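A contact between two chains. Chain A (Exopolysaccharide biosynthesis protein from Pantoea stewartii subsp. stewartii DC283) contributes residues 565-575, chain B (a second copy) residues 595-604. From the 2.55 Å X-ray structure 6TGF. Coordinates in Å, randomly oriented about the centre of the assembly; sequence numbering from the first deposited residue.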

# COMPACT_ATOMS: atom_id res chain seq x y z
N GLY A 565 5.63 18.05 -40.96
CA GLY A 565 4.69 19.13 -41.29
C GLY A 565 5.14 19.86 -42.55
O GLY A 565 6.30 19.67 -42.95
N GLN A 566 4.25 20.66 -43.15
CA GLN A 566 4.51 21.37 -44.43
C GLN A 566 4.35 22.88 -44.22
O GLN A 566 3.74 23.28 -43.22
N SER A 567 4.89 23.67 -45.15
CA SER A 567 4.56 25.11 -45.36
C SER A 567 3.34 25.19 -46.28
O SER A 567 3.16 24.26 -47.09
N GLN A 568 2.54 26.25 -46.15
CA GLN A 568 1.24 26.46 -46.86
C GLN A 568 0.16 25.60 -46.20
O GLN A 568 0.44 24.43 -45.86
N PHE A 569 -1.04 26.17 -46.03
CA PHE A 569 -2.26 25.48 -45.54
C PHE A 569 -3.48 25.99 -46.33
O PHE A 569 -4.61 25.90 -45.80
N ASN A 570 -3.26 26.48 -47.55
CA ASN A 570 -4.32 27.04 -48.44
C ASN A 570 -4.89 25.91 -49.31
O ASN A 570 -4.11 25.01 -49.68
N ASN A 571 -6.19 25.98 -49.62
CA ASN A 571 -6.93 24.96 -50.41
C ASN A 571 -6.49 25.01 -51.88
O ASN A 571 -5.78 25.96 -52.26
N GLY A 572 -6.92 24.01 -52.66
CA GLY A 572 -6.69 23.92 -54.12
C GLY A 572 -5.43 23.16 -54.48
O GLY A 572 -4.87 23.45 -55.55
N THR A 573 -4.99 22.22 -53.64
CA THR A 573 -3.81 21.34 -53.90
C THR A 573 -4.19 20.26 -54.93
O THR A 573 -3.26 19.71 -55.55
N ASP A 574 -5.49 19.98 -55.09
CA ASP A 574 -6.02 19.01 -56.09
C ASP A 574 -6.74 19.76 -57.21
O ASP A 574 -7.43 19.10 -58.02
N SER A 575 -6.58 21.09 -57.28
CA SER A 575 -7.15 21.95 -58.35
C SER A 575 -6.33 21.76 -59.64
O SER A 575 -6.95 21.70 -60.72
N VAL B 595 -2.48 14.04 -45.10
CA VAL B 595 -3.75 14.80 -44.89
C VAL B 595 -3.42 16.05 -44.06
O VAL B 595 -2.82 15.89 -42.98
N GLN B 596 -3.76 17.23 -44.57
CA GLN B 596 -3.63 18.52 -43.84
C GLN B 596 -4.99 19.23 -43.84
O GLN B 596 -5.61 19.33 -44.91
N ARG B 597 -5.43 19.71 -42.67
CA ARG B 597 -6.59 20.63 -42.54
C ARG B 597 -6.19 21.97 -43.17
O ARG B 597 -5.21 22.57 -42.69
N LYS B 598 -6.92 22.40 -44.20
CA LYS B 598 -6.68 23.68 -44.92
C LYS B 598 -7.48 24.79 -44.23
O LYS B 598 -8.05 24.51 -43.15
N LYS B 599 -7.52 25.99 -44.81
CA LYS B 599 -8.32 27.14 -44.32
C LYS B 599 -9.79 26.69 -44.21
O LYS B 599 -10.43 27.03 -43.20
N ASP B 600 -10.27 25.95 -45.22
CA ASP B 600 -11.60 25.29 -45.24
C ASP B 600 -11.40 23.80 -45.54
O ASP B 600 -10.71 23.49 -46.53
N HIS B 601 -11.97 22.92 -44.72
CA HIS B 601 -11.90 21.44 -44.87
C HIS B 601 -10.44 20.99 -44.83
O HIS B 601 -9.59 21.77 -44.35
N ALA B 602 -10.16 19.77 -45.31
CA ALA B 602 -8.81 19.20 -45.49
C ALA B 602 -8.68 18.67 -46.92
O ALA B 602 -9.72 18.40 -47.55
N GLU B 603 -7.44 18.54 -47.41
CA GLU B 603 -7.10 17.88 -48.70
C GLU B 603 -6.03 16.82 -48.42
O GLU B 603 -5.38 16.91 -47.37
N ALA B 604 -5.89 15.85 -49.32
CA ALA B 604 -4.99 14.68 -49.15
C ALA B 604 -4.10 14.50 -50.39
O ALA B 604 -4.31 15.22 -51.39

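One carboxylate organises this contact: Glu B603, pointing toward chain A with chi1 m and chi2 t, is grasped by three consecutive residues of an irregular loop. Glu B603 OE2 accepts from Gly A572 N at 2.9 Å, almost linearly, and from Asn A571 ND2 at 3.2 Å; Glu B603 OE1 accepts from Thr A573 N at 3.0 Å and, very short at 2.5 Å, from Thr A573 OG1. Thr A573 takes rotamer p, which lets backbone and hydroxyl share one oxygen. The positive phi of Gly A572 favours glycine. Asp A574 also points toward chain B, but its OD1 lies 3.6 Å from Glu B603 OE2, a close approach of like charges.

Asn A571 (m) is the second rule: one amide reads a backbone from both ends. Asn A571 OD1 accepts from Asp B600 N at 3.1 Å, while Asn A571 ND2 donates to Asp B600 O at 2.7 Å.

Farther along, Gln B596 (t, t) points in and donates from Gln B596 NE2 to Gln A568 O at 3.2 Å; Gln B596 OE1 receives Lys B598 NZ at 2.7 Å within its own chain. Lys B598 (m, m, t, t) runs its aliphatic chain along the interface. Phe A569 (p) meets Lys B599 CG with its ring edge, 3.9 Å from Phe A569 CD1, while Phe A569 O takes a weak hydrogen bond from Lys B599 N at 3.1 Å.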

# COMPACT_ATOMS: atom_id res chain seq x y z
CB GLN A 566 3.56 20.87 -45.52
CG GLN A 566 2.14 21.39 -45.39
CD GLN A 566 1.22 20.77 -46.41
OE1 GLN A 566 0.76 19.64 -46.25
NE2 GLN A 566 0.94 21.51 -47.47
CB SER A 567 5.74 25.88 -45.90
OG SER A 567 5.81 25.77 -47.31
CB GLN A 568 1.33 26.10 -48.35
CG GLN A 568 2.45 26.82 -49.09
CD GLN A 568 2.35 28.32 -48.96
OE1 GLN A 568 3.25 28.97 -48.41
NE2 GLN A 568 1.25 28.88 -49.43
CB PHE A 569 -2.42 25.70 -44.04
CG PHE A 569 -2.35 27.14 -43.59
CD1 PHE A 569 -3.47 27.94 -43.59
CD2 PHE A 569 -1.14 27.69 -43.18
CE1 PHE A 569 -3.40 29.26 -43.19
CE2 PHE A 569 -1.07 29.01 -42.77
CZ PHE A 569 -2.20 29.80 -42.78
CB ASN A 570 -3.81 28.22 -49.27
CG ASN A 570 -2.53 27.91 -50.02
OD1 ASN A 570 -1.47 27.75 -49.42
ND2 ASN A 570 -2.61 27.84 -51.34
CB ASN A 571 -8.45 25.17 -50.31
CG ASN A 571 -9.02 24.71 -48.99
OD1 ASN A 571 -9.27 25.52 -48.10
ND2 ASN A 571 -9.24 23.41 -48.85
CB THR A 573 -3.26 20.70 -52.62
OG1 THR A 573 -4.32 19.99 -51.97
CG2 THR A 573 -2.67 21.72 -51.67
CB ASP A 574 -6.92 17.96 -55.42
CG ASP A 574 -8.13 18.54 -54.70
OD1 ASP A 574 -8.12 19.75 -54.40
OD2 ASP A 574 -9.07 17.76 -54.43
CB SER A 575 -7.17 23.40 -57.93
OG SER A 575 -5.86 23.93 -57.84
CB VAL B 595 -4.82 13.93 -44.19
CG1 VAL B 595 -6.11 14.71 -43.93
CG2 VAL B 595 -5.12 12.66 -44.96
CB GLN B 596 -2.57 19.42 -44.49
CG GLN B 596 -2.20 20.62 -43.63
CD GLN B 596 -1.43 21.68 -44.37
OE1 GLN B 596 -1.64 21.91 -45.56
NE2 GLN B 596 -0.53 22.36 -43.67
CB ARG B 597 -7.01 20.81 -41.08
CG ARG B 597 -8.22 21.72 -40.91
CD ARG B 597 -8.63 21.97 -39.48
NE ARG B 597 -9.41 23.19 -39.35
CZ ARG B 597 -9.93 23.66 -38.22
NH1 ARG B 597 -9.77 23.00 -37.08
NH2 ARG B 597 -10.62 24.79 -38.23
CB LYS B 598 -7.07 23.53 -46.40
CG LYS B 598 -6.42 22.35 -47.12
CD LYS B 598 -4.91 22.36 -47.08
CE LYS B 598 -4.28 21.27 -47.92
NZ LYS B 598 -2.81 21.38 -47.94
CB LYS B 599 -8.17 28.35 -45.25
CG LYS B 599 -6.75 28.85 -45.43
CD LYS B 599 -6.64 30.29 -45.90
CE LYS B 599 -7.31 30.57 -47.23
NZ LYS B 599 -6.68 29.83 -48.34
CB ASP B 600 -12.51 25.91 -46.30
CG ASP B 600 -12.49 27.43 -46.29
OD1 ASP B 600 -13.05 28.03 -45.35
OD2 ASP B 600 -11.90 28.01 -47.23
CB HIS B 601 -12.60 21.01 -46.17
CG HIS B 601 -13.99 21.53 -46.31
ND1 HIS B 601 -15.09 20.88 -45.78
CD2 HIS B 601 -14.47 22.64 -46.92
CE1 HIS B 601 -16.18 21.56 -46.05
NE2 HIS B 601 -15.83 22.65 -46.75
CB ALA B 602 -8.58 18.10 -44.48
CB GLU B 603 -6.65 18.92 -49.73
CG GLU B 603 -7.79 19.76 -50.26
CD GLU B 603 -7.40 21.06 -50.95
OE1 GLU B 603 -6.19 21.34 -51.05
OE2 GLU B 603 -8.31 21.79 -51.39
CB ALA B 604 -5.81 13.44 -48.88